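Local coordinates for Cas13d (PDB 6IV9), which binds a CRISPR RNA and, through its two HEPN domains, matures that RNA and cleaves RNA targets, at residues L426-K429 / L430-M434; D437-E440 / G441-D445. The protein carries 2 engineered substitutions. All coordinates share one frame; numbering follows the deposited sequence.

Interaction 1: residues L426-K429 / L430-M434; sequences LVRK and LRFSM. With nucleotides of chain B.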
loop_
_atom_site.group_PDB
_atom_site.type_symbol
_atom_site.label_atom_id
_atom_site.label_comp_id
_atom_site.label_asym_id
_atom_site.label_seq_id
_atom_site.Cartn_x
_atom_site.Cartn_y
_atom_site.Cartn_z
ATOM N N LEU A 426 -28.614 6.869 -1.799
ATOM C CA LEU A 426 -27.869 5.590 -1.786
ATOM C C LEU A 426 -26.844 5.585 -0.645
ATOM O O LEU A 426 -26.767 4.611 0.066
ATOM C CB LEU A 426 -27.205 5.432 -3.145
ATOM C CG LEU A 426 -26.453 4.133 -3.340
ATOM C CD1 LEU A 426 -27.299 2.966 -2.916
ATOM C CD2 LEU A 426 -26.010 3.991 -4.772
ATOM N N VAL A 427 -26.126 6.682 -0.466
ATOM C CA VAL A 427 -25.127 6.767 0.631
ATOM C C VAL A 427 -25.849 6.614 1.968
ATOM O O VAL A 427 -25.391 5.865 2.781
ATOM C CB VAL A 427 -24.356 8.092 0.570
ATOM C CG1 VAL A 427 -23.509 8.302 1.805
ATOM C CG2 VAL A 427 -23.508 8.180 -0.680
ATOM N N ARG A 428 -26.987 7.270 2.133
ATOM C CA ARG A 428 -27.702 7.156 3.420
ATOM C C ARG A 428 -28.079 5.696 3.666
ATOM O O ARG A 428 -27.864 5.234 4.746
ATOM C CB ARG A 428 -28.929 8.065 3.398
ATOM C CG ARG A 428 -29.725 8.074 4.687
ATOM C CD ARG A 428 -30.776 9.159 4.674
ATOM N NE ARG A 428 -30.196 10.446 4.974
ATOM C CZ ARG A 428 -30.671 11.604 4.557
ATOM N NH1 ARG A 428 -31.929 11.710 4.167
ATOM N NH2 ARG A 428 -29.888 12.659 4.542
ATOM N N LYS A 429 -28.588 4.995 2.663
ATOM C CA LYS A 429 -28.985 3.586 2.883
ATOM C C LYS A 429 -27.762 2.752 3.256
ATOM O O LYS A 429 -27.889 1.923 4.110
ATOM C CB LYS A 429 -29.625 2.982 1.635
ATOM C CG LYS A 429 -31.029 3.460 1.326
ATOM C CD LYS A 429 -31.549 2.868 0.063
ATOM C CE LYS A 429 -32.895 3.416 -0.333
ATOM N NZ LYS A 429 -32.773 4.357 -1.468
ATOM N N LEU A 430 -26.640 2.961 2.577
ATOM C CA LEU A 430 -25.402 2.203 2.872
ATOM C C LEU A 430 -24.924 2.529 4.289
ATOM O O LEU A 430 -24.535 1.635 4.989
ATOM C CB LEU A 430 -24.359 2.551 1.815
ATOM C CG LEU A 430 -24.721 2.066 0.416
ATOM C CD1 LEU A 430 -23.793 2.631 -0.628
ATOM C CD2 LEU A 430 -24.756 0.559 0.352
ATOM N N ARG A 431 -24.975 3.792 4.674
ATOM C CA ARG A 431 -24.553 4.174 6.041
ATOM C C ARG A 431 -25.466 3.504 7.072
ATOM O O ARG A 431 -24.978 3.096 8.098
ATOM C CB ARG A 431 -24.525 5.695 6.195
ATOM C CG ARG A 431 -23.336 6.352 5.519
ATOM C CD ARG A 431 -23.166 7.823 5.820
ATOM N NE ARG A 431 -21.810 8.272 5.583
ATOM C CZ ARG A 431 -21.455 9.487 5.205
ATOM N NH1 ARG A 431 -22.345 10.362 4.799
ATOM N NH2 ARG A 431 -20.192 9.830 5.229
ATOM N N PHE A 432 -26.766 3.454 6.789
ATOM C CA PHE A 432 -27.781 2.842 7.681
ATOM C C PHE A 432 -27.625 1.324 7.765
ATOM O O PHE A 432 -28.045 0.753 8.732
ATOM C CB PHE A 432 -29.188 3.217 7.232
ATOM C CG PHE A 432 -29.570 4.632 7.565
ATOM C CD1 PHE A 432 -28.704 5.452 8.260
ATOM C CD2 PHE A 432 -30.800 5.135 7.191
ATOM C CE1 PHE A 432 -29.060 6.747 8.572
ATOM C CE2 PHE A 432 -31.152 6.432 7.512
ATOM C CZ PHE A 432 -30.280 7.234 8.192
ATOM N N SER A 433 -27.045 0.708 6.744
ATOM C CA SER A 433 -26.952 -0.770 6.719
ATOM C C SER A 433 -26.138 -1.288 7.909
ATOM O O SER A 433 -25.169 -0.668 8.269
ATOM C CB SER A 433 -26.441 -1.267 5.406
ATOM O OG SER A 433 -25.096 -0.927 5.223
ATOM N N MET A 434 -26.567 -2.396 8.497
ATOM C CA MET A 434 -25.881 -2.917 9.699
ATOM C C MET A 434 -25.067 -4.172 9.392
ATOM O O MET A 434 -24.339 -4.589 10.248
ATOM C CB MET A 434 -26.899 -3.229 10.794
ATOM C CG MET A 434 -27.578 -2.005 11.307
ATOM S SD MET A 434 -26.414 -1.021 12.222
ATOM C CE MET A 434 -26.114 -2.081 13.626
ATOM P P U B 31 -19.163 1.068 6.402
ATOM O OP1 U B 31 -20.015 -0.108 6.275
ATOM O OP2 U B 31 -17.684 1.112 6.265
ATOM O "O5'" U B 31 -19.564 2.090 5.262
ATOM C "C5'" U B 31 -20.973 2.317 5.002
ATOM C "C4'" U B 31 -21.074 3.430 3.999
ATOM O "O4'" U B 31 -20.616 4.651 4.601
ATOM C "C3'" U B 31 -20.215 3.345 2.735
ATOM O "O3'" U B 31 -20.745 2.401 1.794
ATOM C "C2'" U B 31 -20.258 4.784 2.249
ATOM O "O2'" U B 31 -21.481 5.082 1.629
ATOM C "C1'" U B 31 -20.168 5.532 3.575
ATOM N N1 U B 31 -18.774 5.844 3.851
ATOM C C2 U B 31 -18.255 6.950 3.236
ATOM O O2 U B 31 -18.906 7.639 2.468
ATOM N N3 U B 31 -16.949 7.200 3.536
ATOM C C4 U B 31 -16.129 6.463 4.371
ATOM O O4 U B 31 -14.952 6.787 4.514
ATOM C C5 U B 31 -16.751 5.335 4.962
ATOM C C6 U B 31 -18.017 5.067 4.684
ATOM P P C B 30 -15.368 1.467 10.056
ATOM O OP1 C B 30 -15.762 0.086 9.964
ATOM O OP2 C B 30 -14.367 2.051 9.146
ATOM O "O5'" C B 30 -16.613 2.428 9.834
ATOM C "C5'" C B 30 -17.885 2.123 10.418
ATOM C "C4'" C B 30 -18.956 2.941 9.743
ATOM O "O4'" C B 30 -18.745 4.358 9.967
ATOM C "C3'" C B 30 -19.104 2.855 8.241
ATOM O "O3'" C B 30 -19.701 1.631 7.857
ATOM C "C2'" C B 30 -20.016 4.060 7.984
ATOM O "O2'" C B 30 -21.383 3.783 8.264
ATOM C "C1'" C B 30 -19.436 5.073 8.969
ATOM N N1 C B 30 -18.517 6.034 8.351
ATOM C C2 C B 30 -19.106 6.996 7.547
ATOM O O2 C B 30 -20.341 6.983 7.422
ATOM N N3 C B 30 -18.326 7.910 6.930
ATOM C C4 C B 30 -17.012 7.932 7.162
ATOM N N4 C B 30 -16.312 8.917 6.624
ATOM C C5 C B 30 -16.383 6.981 8.022
ATOM C C6 C B 30 -17.184 6.104 8.650
#
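Val427 and Arg431, one helical turn apart, lie side by side and point the same way, and together they present a single face to the crRNA. The polar contacts begin at the arginine. Its CG stands beside the backbone N (chi1 -75°) and the chain runs extended from there to NE, which delivers the guanidinium to the edge of the base of C30 of chain B. Arg431 NE meets O2 of C30 of chain B at 2.7 Å in a weak, bent bond, whereas Arg431 NH2 gives N3 of the same base a straighter one of 3.2 Å (N-H...N 158°). NH1 turns to the protein instead and is held by Gly76 O, so neighbours on two sides fix the rotation of the group. With an alanine here, the cytosine O2 and N3 would probably lose both donors and Gly76 O its mate, leaving that base edge less firmly placed.

Packing against the RNA is carried by aliphatic carbon. Arg431 CG comes within 3.3 Å of the ribose O4' of U31 of chain B. On the same sugar, Val427 CG1 touches O2' of U31 of chain B at 3.8 Å.

A CH-pi contact joins the next pair round the helix: Arg428 CG sits over one face of the Phe432 ring, 3.9 Å from its centroid and displaced toward the rim. On the other flank of Val427 and Arg431, Leu426 CG rests against Leu430 CD1.

Backbone bonds such as Arg431 N to Val427 O hold the helix until Ser433 departs from helical angles. There the Ser433 N bond to Lys429 O is weak, but Ser433 OG donates to Leu430 O at 2.6 Å, a carbonyl that also accepts from Ser433 N. The arrangement is typical of the C-terminal turn of an alpha-helix, here one whose i, i+4 side chains bond a base edge and pack on the neighbouring ribose.

Interaction 2: residues D437-E440 / G441-D445; sequences DEKE and GIYAD. With nucleotides of chain B.
Tyr443 turns an edge of its ring toward Lys439 and toward the RNA. In the plane of the ring lies OP1 of C32 of chain B, which receives the hydroxyl hydrogen in a bond of 2.7 Å from Tyr443 OH and also stands 3.3 Å from Tyr443 CE2. Near the same plane, the Lys439 carbonyl oxygen is 3.4 Å from Tyr443 CD2. The ring also packs against Phe374, Leu430 and residues of helix 376-386, while Ser375 N donates to the phenolic oxygen. That oxygen is therefore gripped twice, once as donor and once as acceptor, which holds the hydroxyl in position against the phosphate.

Lys439 runs alongside the tyrosine and in the same direction, its CG 4.0 Å from Tyr443 CE2. The chain leaves with CG opposite the backbone N (chi1 -175°) and then bends at chi3 (-86°), a turn that brings the ammonium between two consecutive phosphates: Lys439 NZ bonds OP1 of U31 of chain B at 3.1 Å and OP2 of C32 of chain B at 3.2 Å. Lysine and tyrosine at positions i and i+4 of an alpha-helix thus hold neighbouring phosphates, a contact to the RNA backbone that need not depend on base identity. The lysine charge probably offsets part of the negative charge gathered at this point.

Beneath these side chains the helix is regular, with bonds such as Tyr443 N to Lys439 O and Ala444 N to Glu440 O (2.9 Å). Ile442 folds back on the preceding turn, its CD1 lying 3.5 Å from Glu438 O. The two glutamates engage partners beyond the segment: Glu440 makes a salt bridge with Lys378, and Glu438 OE2 accepts from Met434 N.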
loop_
_atom_site.group_PDB
_atom_site.type_symbol
_atom_site.label_atom_id
_atom_site.label_comp_id
_atom_site.label_asym_id
_atom_site.label_seq_id
_atom_site.Cartn_x
_atom_site.Cartn_y
_atom_site.Cartn_z
ATOM N N ASP A 437 -24.519 -8.356 4.274
ATOM C CA ASP A 437 -25.633 -8.876 3.443
ATOM C C ASP A 437 -26.605 -7.745 3.113
ATOM O O ASP A 437 -27.058 -7.678 1.979
ATOM C CB ASP A 437 -26.329 -10.061 4.109
ATOM C CG ASP A 437 -25.557 -11.360 3.968
ATOM O OD1 ASP A 437 -24.324 -11.297 3.810
ATOM O OD2 ASP A 437 -26.192 -12.425 4.027
ATOM N N GLU A 438 -26.914 -6.899 4.090
ATOM C CA GLU A 438 -27.821 -5.758 3.842
ATOM C C GLU A 438 -27.182 -4.837 2.805
ATOM O O GLU A 438 -27.875 -4.384 1.935
ATOM C CB GLU A 438 -28.024 -4.957 5.118
ATOM C CG GLU A 438 -29.096 -5.528 5.995
ATOM C CD GLU A 438 -29.190 -4.888 7.362
ATOM O OE1 GLU A 438 -29.411 -5.631 8.317
ATOM O OE2 GLU A 438 -29.061 -3.663 7.451
ATOM N N LYS A 439 -25.886 -4.598 2.921
ATOM C CA LYS A 439 -25.194 -3.697 1.974
ATOM C C LYS A 439 -25.267 -4.266 0.561
ATOM O O LYS A 439 -25.573 -3.525 -0.339
ATOM C CB LYS A 439 -23.748 -3.495 2.415
ATOM C CG LYS A 439 -22.983 -2.487 1.591
ATOM C CD LYS A 439 -21.544 -2.426 1.978
ATOM C CE LYS A 439 -21.318 -1.481 3.124
ATOM N NZ LYS A 439 -19.899 -1.494 3.534
ATOM N N GLU A 440 -25.043 -5.567 0.407
ATOM C CA GLU A 440 -25.122 -6.204 -0.932
ATOM C C GLU A 440 -26.540 -6.037 -1.481
ATOM O O GLU A 440 -26.674 -5.756 -2.653
ATOM C CB GLU A 440 -24.750 -7.676 -0.847
ATOM C CG GLU A 440 -23.286 -7.902 -0.559
ATOM C CD GLU A 440 -22.353 -7.069 -1.412
ATOM O OE1 GLU A 440 -22.142 -7.436 -2.570
ATOM O OE2 GLU A 440 -21.855 -6.047 -0.912
ATOM N N GLY A 441 -27.545 -6.182 -0.627
ATOM C CA GLY A 441 -28.950 -6.023 -1.027
ATOM C C GLY A 441 -29.219 -4.619 -1.516
ATOM O O GLY A 441 -29.977 -4.457 -2.439
ATOM N N ILE A 442 -28.623 -3.628 -0.873
ATOM C CA ILE A 442 -28.831 -2.222 -1.298
ATOM C C ILE A 442 -28.247 -2.023 -2.702
ATOM O O ILE A 442 -28.881 -1.391 -3.510
ATOM C CB ILE A 442 -28.267 -1.265 -0.240
ATOM C CG1 ILE A 442 -29.121 -1.294 1.026
ATOM C CG2 ILE A 442 -28.140 0.130 -0.799
ATOM C CD1 ILE A 442 -28.392 -0.936 2.277
ATOM N N TYR A 443 -27.062 -2.562 -2.956
ATOM C CA TYR A 443 -26.434 -2.444 -4.289
ATOM C C TYR A 443 -27.303 -3.170 -5.318
ATOM O O TYR A 443 -27.497 -2.666 -6.402
ATOM C CB TYR A 443 -25.013 -2.998 -4.244
ATOM C CG TYR A 443 -23.981 -1.991 -3.816
ATOM C CD1 TYR A 443 -23.443 -1.111 -4.727
ATOM C CD2 TYR A 443 -23.569 -1.892 -2.503
ATOM C CE1 TYR A 443 -22.504 -0.173 -4.358
ATOM C CE2 TYR A 443 -22.632 -0.955 -2.112
ATOM C CZ TYR A 443 -22.094 -0.094 -3.046
ATOM O OH TYR A 443 -21.176 0.836 -2.703
ATOM N N ALA A 444 -27.799 -4.343 -4.948
ATOM C CA ALA A 444 -28.646 -5.130 -5.863
ATOM C C ALA A 444 -29.936 -4.365 -6.186
ATOM O O ALA A 444 -30.278 -4.287 -7.348
ATOM C CB ALA A 444 -28.913 -6.470 -5.244
ATOM N N ASP A 445 -30.600 -3.781 -5.194
ATOM C CA ASP A 445 -31.855 -3.033 -5.459
ATOM C C ASP A 445 -31.554 -1.847 -6.377
ATOM O O ASP A 445 -32.323 -1.602 -7.276
ATOM C CB ASP A 445 -32.528 -2.576 -4.169
ATOM C CG ASP A 445 -33.035 -3.717 -3.313
ATOM O OD1 ASP A 445 -33.199 -4.810 -3.840
ATOM O OD2 ASP A 445 -33.234 -3.499 -2.126
ATOM P P C B 32 -19.794 1.569 0.876
ATOM O OP1 C B 32 -20.588 0.775 -0.115
ATOM O OP2 C B 32 -18.838 0.867 1.726
ATOM O "O5'" C B 32 -19.122 2.762 0.103
ATOM C "C5'" C B 32 -17.827 2.701 -0.512
ATOM C "C4'" C B 32 -17.401 4.078 -0.889
ATOM O "O4'" C B 32 -17.172 4.844 0.311
ATOM C "C3'" C B 32 -16.079 4.135 -1.622
ATOM O "O3'" C B 32 -16.264 3.930 -3.017
ATOM C "C2'" C B 32 -15.610 5.537 -1.310
ATOM O "O2'" C B 32 -16.209 6.522 -2.124
ATOM C "C1'" C B 32 -16.035 5.676 0.143
ATOM N N1 C B 32 -14.993 5.242 1.099
ATOM C C2 C B 32 -13.840 6.013 1.224
ATOM O O2 C B 32 -13.697 6.994 0.488
ATOM N N3 C B 32 -12.907 5.663 2.134
ATOM C C4 C B 32 -13.103 4.598 2.914
ATOM N N4 C B 32 -12.162 4.302 3.813
ATOM C C5 C B 32 -14.305 3.835 2.862
ATOM C C6 C B 32 -15.216 4.187 1.942
ATOM P P U B 31 -19.163 1.068 6.402
ATOM O OP1 U B 31 -20.015 -0.108 6.275
ATOM O OP2 U B 31 -17.684 1.112 6.265
ATOM O "O5'" U B 31 -19.564 2.090 5.262
ATOM C "C5'" U B 31 -20.973 2.317 5.002
ATOM C "C4'" U B 31 -21.074 3.430 3.999
ATOM O "O4'" U B 31 -20.616 4.651 4.601
ATOM C "C3'" U B 31 -20.215 3.345 2.735
ATOM O "O3'" U B 31 -20.745 2.401 1.794
ATOM C "C2'" U B 31 -20.258 4.784 2.249
ATOM O "O2'" U B 31 -21.481 5.082 1.629
ATOM C "C1'" U B 31 -20.168 5.532 3.575
ATOM N N1 U B 31 -18.774 5.844 3.851
ATOM C C2 U B 31 -18.255 6.950 3.236
ATOM O O2 U B 31 -18.906 7.639 2.468
ATOM N N3 U B 31 -16.949 7.200 3.536
ATOM C C4 U B 31 -16.129 6.463 4.371
ATOM O O4 U B 31 -14.952 6.787 4.514
ATOM C C5 U B 31 -16.751 5.335 4.962
ATOM C C6 U B 31 -18.017 5.067 4.684
#

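How the interactions relate
The two contacts come in series, interaction 1 closing helix 420-432 and interaction 2 lying near the start of helix 436-464, with their centres about 10 Å apart. Between them the chain reverses, and the helices run roughly antiparallel as a helical hairpin. Their inner faces meet directly: Leu430 CD2 packs on Tyr443 CE2 at 3.6 Å, and Leu426 CD1 approaches Ile442 CG2 at 3.6 Å. The general principle is that of a shared RNA-binding surface, on which one helix meets the base of C30 and the ribose of U31, the other the phosphates of U31 and C32, all of chain B. U31 of chain B is touched by both, consistent with the hairpin gripping the crRNA as a unit.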